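Local coordinates for protein L-hydantoinase (Arthrobacter aurescens, PDB 1GKR) that hydrolyses the ring of 5-substituted hydantoins, aryl more readily than alkyl derivatives, using two zinc ions in each subunit of a homotetramer, at residues A[241-247]-A[296-300]; A[267-273]-A[288-294]; A[221-225]-A[248-252]. One frame throughout, in Å; residues are numbered along the deposited sequence.

Contact 1 of 3, residues A[241-247]-A[296-300]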
loop_
_atom_site.group_PDB
_atom_site.type_symbol
_atom_site.label_atom_id
_atom_site.label_comp_id
_atom_site.label_asym_id
_atom_site.label_seq_id
_atom_site.Cartn_x
_atom_site.Cartn_y
_atom_site.Cartn_z
ATOM N N SER A 241 1.124 20.167 -9.896
ATOM C CA SER A 241 0.036 21.041 -9.466
ATOM C C SER A 241 -0.919 20.563 -8.393
ATOM O O SER A 241 -1.657 21.383 -7.848
ATOM C CB SER A 241 -0.832 21.393 -10.660
ATOM O OG SER A 241 -1.662 20.281 -10.973
ATOM N N ASN A 242 -0.935 19.265 -8.101
ATOM C CA ASN A 242 -1.891 18.746 -7.135
ATOM C C ASN A 242 -1.325 17.825 -6.058
ATOM O O ASN A 242 -0.355 17.115 -6.281
ATOM C CB ASN A 242 -3.003 18.037 -7.897
ATOM C CG ASN A 242 -2.563 16.695 -8.435
ATOM O OD1 ASN A 242 -2.564 15.694 -7.714
ATOM N ND2 ASN A 242 -2.166 16.665 -9.701
ATOM N N PRO A 243 -1.977 17.788 -4.887
ATOM C CA PRO A 243 -1.585 16.979 -3.729
ATOM C C PRO A 243 -1.371 15.503 -4.014
ATOM O O PRO A 243 -0.401 14.904 -3.532
ATOM C CB PRO A 243 -2.736 17.189 -2.745
ATOM C CG PRO A 243 -3.410 18.441 -3.209
ATOM C CD PRO A 243 -3.336 18.327 -4.694
ATOM N N ASP A 244 -2.279 14.907 -4.779
ATOM C CA ASP A 244 -2.159 13.488 -5.081
ATOM C C ASP A 244 -0.911 13.139 -5.877
ATOM O O ASP A 244 -0.330 12.071 -5.687
ATOM C CB ASP A 244 -3.404 12.984 -5.810
ATOM C CG ASP A 244 -4.658 13.087 -4.961
ATOM O OD1 ASP A 244 -4.580 12.796 -3.749
ATOM O OD2 ASP A 244 -5.725 13.452 -5.501
ATOM N N GLY A 245 -0.499 14.035 -6.765
ATOM C CA GLY A 245 0.687 13.783 -7.554
ATOM C C GLY A 245 1.913 13.867 -6.668
ATOM O O GLY A 245 2.869 13.091 -6.813
ATOM N N VAL A 246 1.894 14.820 -5.744
ATOM C CA VAL A 246 3.009 14.976 -4.829
ATOM C C VAL A 246 3.154 13.668 -4.064
ATOM O O VAL A 246 4.254 13.122 -3.954
ATOM C CB VAL A 246 2.776 16.136 -3.831
ATOM C CG1 VAL A 246 3.886 16.167 -2.792
ATOM C CG2 VAL A 246 2.749 17.456 -4.585
ATOM N N GLU A 247 2.034 13.148 -3.563
ATOM C CA GLU A 247 2.081 11.908 -2.809
ATOM C C GLU A 247 2.641 10.732 -3.623
ATOM O O GLU A 247 3.492 9.982 -3.130
ATOM C CB GLU A 247 0.698 11.592 -2.238
ATOM C CG GLU A 247 0.679 11.543 -0.702
ATOM C CD GLU A 247 -0.413 12.417 -0.087
ATOM O OE1 GLU A 247 -1.608 12.200 -0.415
ATOM O OE2 GLU A 247 -0.081 13.316 0.729
ATOM N N ARG A 296 -3.914 21.265 0.989
ATOM C CA ARG A 296 -3.071 20.077 1.065
ATOM C C ARG A 296 -1.647 20.399 0.640
ATOM O O ARG A 296 -0.687 20.054 1.323
ATOM C CB ARG A 296 -3.619 18.993 0.149
ATOM C CG ARG A 296 -4.823 18.257 0.671
ATOM C CD ARG A 296 -4.387 16.946 1.308
ATOM N NE ARG A 296 -3.941 15.940 0.338
ATOM C CZ ARG A 296 -4.653 15.546 -0.720
ATOM N NH1 ARG A 296 -5.851 16.080 -0.964
ATOM N NH2 ARG A 296 -4.181 14.601 -1.524
ATOM N N LEU A 297 -1.524 21.051 -0.506
ATOM C CA LEU A 297 -0.229 21.426 -1.051
ATOM C C LEU A 297 0.625 22.139 -0.015
ATOM O O LEU A 297 1.805 21.806 0.165
ATOM C CB LEU A 297 -0.433 22.336 -2.256
ATOM C CG LEU A 297 0.082 21.893 -3.624
ATOM C CD1 LEU A 297 -0.190 20.429 -3.873
ATOM C CD2 LEU A 297 -0.600 22.754 -4.677
ATOM N N TRP A 298 0.031 23.115 0.670
ATOM C CA TRP A 298 0.762 23.871 1.682
ATOM C C TRP A 298 1.236 23.012 2.847
ATOM O O TRP A 298 2.292 23.278 3.426
ATOM C CB TRP A 298 -0.075 25.024 2.208
ATOM C CG TRP A 298 0.025 26.264 1.377
ATOM C CD1 TRP A 298 -0.913 26.754 0.498
ATOM C CD2 TRP A 298 1.088 27.219 1.396
ATOM N NE1 TRP A 298 -0.500 27.957 -0.017
ATOM C CE2 TRP A 298 0.723 28.270 0.514
ATOM C CE3 TRP A 298 2.314 27.294 2.076
ATOM C CZ2 TRP A 298 1.541 29.385 0.294
ATOM C CZ3 TRP A 298 3.131 28.401 1.859
ATOM C CH2 TRP A 298 2.738 29.435 0.974
ATOM N N GLU A 299 0.460 21.992 3.196
ATOM C CA GLU A 299 0.856 21.095 4.276
ATOM C C GLU A 299 2.035 20.257 3.799
ATOM O O GLU A 299 3.040 20.105 4.487
ATOM C CB GLU A 299 -0.287 20.167 4.646
ATOM C CG GLU A 299 -1.370 20.796 5.484
ATOM C CD GLU A 299 -2.523 19.836 5.729
ATOM O OE1 GLU A 299 -2.249 18.648 6.033
ATOM O OE2 GLU A 299 -3.696 20.270 5.622
ATOM N N GLN A 300 1.904 19.717 2.600
ATOM C CA GLN A 300 2.954 18.895 2.038
ATOM C C GLN A 300 4.265 19.663 1.949
ATOM O O GLN A 300 5.340 19.098 2.155
ATOM C CB GLN A 300 2.529 18.403 0.660
ATOM C CG GLN A 300 1.207 17.670 0.681
ATOM C CD GLN A 300 0.848 17.112 -0.666
ATOM O OE1 GLN A 300 0.845 17.834 -1.666
ATOM N NE2 GLN A 300 0.534 15.825 -0.708
#
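Ser-241 meets Leu-297 through its backbone: its carbonyl O lies 3.6 Å from Leu-297 CD2, while the hydroxyl turns away to Glu-217 and Arg-289. Asn-242 comes next as the N-cap of helix 243-254. Its OD1 accepts from Gly-245 N at 2.8 Å, with the donor above the carbonyl plane, and its ND2 goes to Glu-217. Pro-243 is the hub. Leu-297 CD1 packs on its ring, 3.8 Å from Pro-243 CG, and Pro-243 CB sits over the centre of one face of the Arg-296 guanidinium. Pro-243 O accepts from Gln-300 NE2 at 3.1 Å in a nearly straight bond (168°), in addition to the helical bond from Glu-247 N. The Arg-296 chain bends at chi2 and chi3, which carries its head round the proline to Asp-244. There Arg-296 NH2 makes a 2.9 Å salt bridge to Asp-244 OD1; the oxygen lies in the guanidinium plane, but NH2 stands above the carboxylate plane. Two residues on, Val-246 CB lies 3.4 Å from Gln-300 OE1. Glu-247 closes the segment: its OE2 takes a 3.0 Å bond from Gln-300 NE2, the amide nearly perpendicular to the carboxylate, and its OE1 makes a long salt bridge to Arg-296 NH2. The axes of the two short segments pass 9.8 Å apart at 31°; they belong to the helices 243-254 and 291-303 that flank the TIM barrel of this amidohydrolase. With CG beside its backbone N (chi1 -55°) and the chain extended beyond, Gln-300 reaches straight across. Bonds from NE2 to both Pro-243 O and Glu-247 OE2 fix the rotation of the amide, while the positive charge of Arg-296 is likely to offset the carboxylates of Asp-244 and Glu-247 near the start of helix 243-254.

Contact 2 of 3, residues A[267-273]-A[288-294]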
loop_
_atom_site.group_PDB
_atom_site.type_symbol
_atom_site.label_atom_id
_atom_site.label_comp_id
_atom_site.label_asym_id
_atom_site.label_seq_id
_atom_site.Cartn_x
_atom_site.Cartn_y
_atom_site.Cartn_z
ATOM N N TYR A 267 1.389 27.622 -8.032
ATOM C CA TYR A 267 0.455 26.610 -7.583
ATOM C C TYR A 267 0.108 26.750 -6.118
ATOM O O TYR A 267 -0.960 26.313 -5.693
ATOM C CB TYR A 267 1.029 25.225 -7.864
ATOM C CG TYR A 267 1.204 24.972 -9.333
ATOM C CD1 TYR A 267 0.096 24.840 -10.170
ATOM C CD2 TYR A 267 2.475 24.911 -9.904
ATOM C CE1 TYR A 267 0.246 24.656 -11.541
ATOM C CE2 TYR A 267 2.643 24.730 -11.276
ATOM C CZ TYR A 267 1.524 24.602 -12.088
ATOM O OH TYR A 267 1.677 24.429 -13.447
ATOM N N LEU A 268 1.002 27.361 -5.346
ATOM C CA LEU A 268 0.761 27.545 -3.917
ATOM C C LEU A 268 0.008 28.835 -3.601
ATOM O O LEU A 268 -0.831 28.857 -2.703
ATOM C CB LEU A 268 2.085 27.540 -3.147
ATOM C CG LEU A 268 2.840 26.210 -3.143
ATOM C CD1 LEU A 268 4.206 26.388 -2.531
ATOM C CD2 LEU A 268 2.057 25.195 -2.368
ATOM N N ASN A 269 0.293 29.893 -4.359
ATOM C CA ASN A 269 -0.322 31.197 -4.136
ATOM C C ASN A 269 -1.493 31.583 -5.025
ATOM O O ASN A 269 -1.943 32.726 -4.982
ATOM C CB ASN A 269 0.752 32.272 -4.223
ATOM C CG ASN A 269 1.834 32.072 -3.196
ATOM O OD1 ASN A 269 1.637 32.347 -2.014
ATOM N ND2 ASN A 269 2.984 31.564 -3.631
ATOM N N ILE A 270 -1.981 30.654 -5.841
ATOM C CA ILE A 270 -3.120 30.949 -6.706
ATOM C C ILE A 270 -4.061 29.768 -6.674
ATOM O O ILE A 270 -3.639 28.621 -6.532
ATOM C CB ILE A 270 -2.704 31.198 -8.154
ATOM C CG1 ILE A 270 -1.651 32.294 -8.211
ATOM C CG2 ILE A 270 -3.902 31.648 -8.962
ATOM C CD1 ILE A 270 -1.102 32.493 -9.589
ATOM N N THR A 271 -5.342 30.054 -6.826
ATOM C CA THR A 271 -6.365 29.028 -6.767
ATOM C C THR A 271 -7.329 29.186 -7.907
ATOM O O THR A 271 -7.396 30.252 -8.510
ATOM C CB THR A 271 -7.108 29.157 -5.442
ATOM O OG1 THR A 271 -6.428 28.371 -4.466
ATOM C CG2 THR A 271 -8.533 28.735 -5.556
ATOM N N THR A 272 -8.077 28.135 -8.218
ATOM C CA THR A 272 -9.027 28.260 -9.303
ATOM C C THR A 272 -10.069 29.327 -8.998
ATOM O O THR A 272 -10.603 29.928 -9.926
ATOM C CB THR A 272 -9.730 26.928 -9.650
ATOM O OG1 THR A 272 -10.296 26.342 -8.472
ATOM C CG2 THR A 272 -8.747 25.976 -10.287
ATOM N N ASP A 273 -10.381 29.603 -7.731
ATOM C CA ASP A 273 -11.362 30.658 -7.549
ATOM C C ASP A 273 -10.777 32.060 -7.659
ATOM O O ASP A 273 -11.292 33.012 -7.085
ATOM C CB ASP A 273 -12.255 30.503 -6.285
ATOM C CG ASP A 273 -11.599 29.770 -5.147
ATOM O OD1 ASP A 273 -10.761 30.371 -4.446
ATOM O OD2 ASP A 273 -11.953 28.589 -4.939
ATOM N N VAL A 288 -3.661 25.489 -12.668
ATOM C CA VAL A 288 -3.671 25.758 -11.241
ATOM C C VAL A 288 -4.890 24.981 -10.774
ATOM O O VAL A 288 -5.898 24.917 -11.478
ATOM C CB VAL A 288 -3.868 27.241 -10.959
ATOM C CG1 VAL A 288 -4.132 27.465 -9.490
ATOM C CG2 VAL A 288 -2.630 27.994 -11.378
ATOM N N ARG A 289 -4.799 24.371 -9.603
ATOM C CA ARG A 289 -5.900 23.570 -9.104
ATOM C C ARG A 289 -6.829 24.244 -8.090
ATOM O O ARG A 289 -6.718 25.438 -7.813
ATOM C CB ARG A 289 -5.342 22.271 -8.539
ATOM C CG ARG A 289 -5.401 21.101 -9.508
ATOM C CD ARG A 289 -4.555 21.230 -10.764
ATOM N NE ARG A 289 -5.330 20.747 -11.909
ATOM C CZ ARG A 289 -4.865 19.979 -12.893
ATOM N NH1 ARG A 289 -3.607 19.573 -12.908
ATOM N NH2 ARG A 289 -5.670 19.622 -13.879
ATOM N N SER A 290 -7.743 23.460 -7.530
ATOM C CA SER A 290 -8.732 23.967 -6.573
ATOM C C SER A 290 -8.218 24.424 -5.210
ATOM O O SER A 290 -7.142 24.018 -4.757
ATOM C CB SER A 290 -9.815 22.918 -6.330
ATOM O OG SER A 290 -9.418 22.036 -5.297
ATOM N N ALA A 291 -9.035 25.245 -4.549
ATOM C CA ALA A 291 -8.715 25.776 -3.225
ATOM C C ALA A 291 -8.500 24.650 -2.223
ATOM O O ALA A 291 -7.614 24.726 -1.377
ATOM C CB ALA A 291 -9.833 26.691 -2.746
ATOM N N GLU A 292 -9.319 23.610 -2.322
ATOM C CA GLU A 292 -9.200 22.473 -1.428
ATOM C C GLU A 292 -7.851 21.812 -1.589
ATOM O O GLU A 292 -7.202 21.487 -0.597
ATOM C CB GLU A 292 -10.270 21.449 -1.725
ATOM C CG GLU A 292 -11.652 22.013 -1.687
ATOM C CD GLU A 292 -12.671 20.975 -2.102
ATOM O OE1 GLU A 292 -12.727 19.901 -1.442
ATOM O OE2 GLU A 292 -13.408 21.229 -3.090
ATOM N N MET A 293 -7.426 21.606 -2.836
ATOM C CA MET A 293 -6.137 20.970 -3.076
ATOM C C MET A 293 -5.021 21.882 -2.625
ATOM O O MET A 293 -3.973 21.421 -2.152
ATOM C CB MET A 293 -5.974 20.620 -4.547
ATOM C CG MET A 293 -6.997 19.624 -4.998
ATOM S SD MET A 293 -6.814 19.055 -6.672
ATOM C CE MET A 293 -6.124 17.370 -6.378
ATOM N N ASN A 294 -5.257 23.183 -2.760
ATOM C CA ASN A 294 -4.272 24.168 -2.353
ATOM C C ASN A 294 -3.885 23.992 -0.871
ATOM O O ASN A 294 -2.711 24.064 -0.516
ATOM C CB ASN A 294 -4.808 25.575 -2.590
ATOM C CG ASN A 294 -3.780 26.629 -2.294
ATOM O OD1 ASN A 294 -2.995 27.000 -3.160
ATOM N ND2 ASN A 294 -3.751 27.103 -1.051
#
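Apolar contact centres on Val-288, whose CG1, swung opposite the backbone N (chi1 169°), packs 4.2 Å from Ile-270 CB and also against the carbonyl O of Ile-270. The Tyr-267 ring approaches the same residue with its edge, CD1 standing 4.0 Å from Val-288 CA, while its hydroxyl is bonded to Pro-286 O. Farther along, Thr-271 turns its methyl to the start of the next helix, with CG2 3.7 Å from Ala-291 CB, and the methyl of Thr-272 nestles against the Val-288 and Arg-289 carbonyl oxygens. Asp-273 OD2 comes to the same alanine methyl, 3.6 Å from Ala-291 CB.

In fold terms, segment 267-273 leaves the short helix 265-268 that follows barrel strand 259-263, and segment 288-294 brings the chain back into helix 291-303. The pairing therefore closes a loop excursion over the end of the barrel where the metal site lies, and the Tyr-267 ring touches the zinc ligand His-239.

Among the polar contacts, the backbone bond from Thr-272 N to Arg-289 O is 3.0 Å long and bent (137°), with the donor above the carbonyl plane. The Arg-289 side chain leaves on the side away from segment 267-273 and is bound by Glu-217, Glu-209 and Ser-241. Ser-290 N-caps helix 291-303, its OG accepting from Met-293 N at 3.2 Å in a nearly straight bond. One turn later Asn-294 crosses Thr-271 at about a right angle, Asn-294 CB lying 3.7 Å from Thr-271 OG1, and the end of its side chain lies beside the Tyr-267 and Leu-268 carbonyls, with the setting of the amide in doubt. Replacing Asn-294 by an alanine is likely to open a gap between Thr-271 and those two carbonyls, taking away the polar end beside them. Leu-268 O also accepts a hydrogen bond from Trp-298 NE1.

Contact 3 of 3, residues A[221-225]-A[248-252]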
loop_
_atom_site.group_PDB
_atom_site.type_symbol
_atom_site.label_atom_id
_atom_site.label_comp_id
_atom_site.label_asym_id
_atom_site.label_seq_id
_atom_site.Cartn_x
_atom_site.Cartn_y
_atom_site.Cartn_z
ATOM N N ILE A 221 2.535 11.173 -14.359
ATOM C CA ILE A 221 3.509 11.078 -13.290
ATOM C C ILE A 221 3.762 9.593 -13.011
ATOM O O ILE A 221 4.911 9.145 -12.902
ATOM C CB ILE A 221 2.998 11.801 -12.032
ATOM C CG1 ILE A 221 3.023 13.312 -12.269
ATOM C CG2 ILE A 221 3.852 11.447 -10.843
ATOM C CD1 ILE A 221 2.363 14.139 -11.154
ATOM N N GLN A 222 2.676 8.832 -12.926
ATOM C CA GLN A 222 2.740 7.397 -12.664
ATOM C C GLN A 222 3.589 6.689 -13.719
ATOM O O GLN A 222 4.397 5.820 -13.403
ATOM C CB GLN A 222 1.334 6.831 -12.682
ATOM C CG GLN A 222 1.189 5.432 -12.133
ATOM C CD GLN A 222 0.160 5.394 -11.000
ATOM O OE1 GLN A 222 -0.276 4.322 -10.570
ATOM N NE2 GLN A 222 -0.229 6.578 -10.510
ATOM N N ARG A 223 3.390 7.078 -14.975
ATOM C CA ARG A 223 4.119 6.510 -16.100
ATOM C C ARG A 223 5.620 6.830 -16.043
ATOM O O ARG A 223 6.461 5.952 -16.244
ATOM C CB ARG A 223 3.535 7.046 -17.402
ATOM C CG ARG A 223 3.587 6.054 -18.536
ATOM C CD ARG A 223 3.240 6.681 -19.849
ATOM N NE ARG A 223 2.221 7.715 -19.739
ATOM C CZ ARG A 223 2.169 8.761 -20.558
ATOM N NH1 ARG A 223 3.074 8.880 -21.523
ATOM N NH2 ARG A 223 1.237 9.691 -20.405
ATOM N N ALA A 224 5.950 8.090 -15.785
ATOM C CA ALA A 224 7.345 8.495 -15.699
ATOM C C ALA A 224 7.999 7.713 -14.579
ATOM O O ALA A 224 9.117 7.217 -14.725
ATOM C CB ALA A 224 7.445 9.969 -15.416
ATOM N N LEU A 225 7.285 7.606 -13.462
ATOM C CA LEU A 225 7.770 6.880 -12.305
ATOM C C LEU A 225 8.116 5.416 -12.651
ATOM O O LEU A 225 9.193 4.929 -12.309
ATOM C CB LEU A 225 6.715 6.960 -11.205
ATOM C CG LEU A 225 6.954 7.919 -10.024
ATOM C CD1 LEU A 225 7.851 9.059 -10.395
ATOM C CD2 LEU A 225 5.627 8.443 -9.533
ATOM N N LEU A 248 2.186 10.578 -4.864
ATOM C CA LEU A 248 2.661 9.503 -5.730
ATOM C C LEU A 248 4.181 9.507 -5.822
ATOM O O LEU A 248 4.824 8.465 -5.698
ATOM C CB LEU A 248 2.070 9.665 -7.129
ATOM C CG LEU A 248 0.932 8.744 -7.601
ATOM C CD1 LEU A 248 0.034 8.360 -6.449
ATOM C CD2 LEU A 248 0.128 9.469 -8.677
ATOM N N ILE A 249 4.753 10.687 -6.038
ATOM C CA ILE A 249 6.199 10.821 -6.156
ATOM C C ILE A 249 6.869 10.560 -4.820
ATOM O O ILE A 249 7.864 9.827 -4.739
ATOM C CB ILE A 249 6.593 12.235 -6.652
ATOM C CG1 ILE A 249 6.070 12.439 -8.068
ATOM C CG2 ILE A 249 8.092 12.404 -6.641
ATOM C CD1 ILE A 249 6.198 13.845 -8.552
ATOM N N HIS A 250 6.326 11.166 -3.771
ATOM C CA HIS A 250 6.882 10.981 -2.440
ATOM C C HIS A 250 6.929 9.494 -2.077
ATOM O O HIS A 250 7.955 8.979 -1.626
ATOM C CB HIS A 250 6.051 11.727 -1.405
ATOM C CG HIS A 250 6.707 11.791 -0.069
ATOM N ND1 HIS A 250 7.977 12.305 0.105
ATOM C CD2 HIS A 250 6.307 11.354 1.148
ATOM C CE1 HIS A 250 8.331 12.173 1.372
ATOM N NE2 HIS A 250 7.336 11.599 2.025
ATOM N N GLN A 251 5.810 8.810 -2.284
ATOM C CA GLN A 251 5.731 7.397 -1.995
ATOM C C GLN A 251 6.833 6.641 -2.726
ATOM O O GLN A 251 7.523 5.806 -2.146
ATOM C CB GLN A 251 4.364 6.862 -2.404
ATOM C CG GLN A 251 4.232 5.359 -2.220
ATOM C CD GLN A 251 4.480 4.915 -0.776
ATOM O OE1 GLN A 251 3.730 5.285 0.136
ATOM N NE2 GLN A 251 5.538 4.121 -0.562
ATOM N N ALA A 252 7.010 6.949 -4.005
ATOM C CA ALA A 252 8.022 6.278 -4.796
ATOM C C ALA A 252 9.431 6.596 -4.332
ATOM O O ALA A 252 10.272 5.704 -4.292
ATOM C CB ALA A 252 7.865 6.625 -6.271
#
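Leu-225 is the largest bump on its side of the interface, and it fits a shallow hollow formed by Leu-248, Ile-249 and Ala-252. The floor of the hollow is backbone: Leu-225 CD2 rests 3.9 Å from Leu-248 O and 4.2 Å from Ile-249 CA. On one flank stands the chain of Ile-249. On another is Ala-252, whose lone methyl takes up so little room that the branch point of the leucine can settle beside it, Leu-225 CG being 4.1 Å from Ala-252 CB. One turn back, Ile-221 supplies a second bump. Its CG1 lies beside its own backbone N (chi1 -71°) and its CG2 opposite that N, so it is the short branch that turns to the neighbour, crossing the Ile-249 chain at about a right angle with CG2 3.7 Å from Ile-249 CG1. Ile-221 CG2 also grazes Leu-248 CB at 4.5 Å. At the outer margin Leu-248 itself becomes the protruding residue, and its CD2 meets the end of the Gln-222 side chain, which bends at chi2 to reach it; the two cross obliquely. Gln-222 also packs on Gln-222 of a neighbouring subunit, so this margin of the contact is part of the tetramer interface, whereas the opposite margin faces inward. There Ile-221 and Ile-249 both lean on Val-237 of strand 234-237, and Ile-249 reaches on to Val-259 and Cys-261 of strand 259-263. The two segments are nearly parallel, their axes 10.5 Å apart and inclined by 21° with a negative crossing angle, and the interlock rests on van der Waals fit, of side chain on side chain and of Leu-225 on backbone. Neighbouring helices, 214-231 and 243-254, running the same way with strand 234-237 between them in the chain and their aliphatic seam resting on the parallel strands, are typical of the outer layer of a TIM barrel.

How the contacts relate
Contacts 1 and 2 share helix 291-303 and contacts 1 and 3 share helix 243-254, so contact 1 is the middle member of the set, its centre 11 Å from that of contact 2 and 13 Å from that of contact 3. Contacts 2 and 3 come no nearer than about 8 Å, atom to atom. A hydrogen bond from Arg-289 NH1 to Ser-241 OG joins contacts 1 and 2; Ile-221 CD1 against Gly-245 CA joins 1 and 3. All three skirt the metal site: the distance to a zinc ion is about 7 Å for the Tyr-267 side chain, about 10 Å for that of Ser-241 and about 12 Å for that of Ile-221.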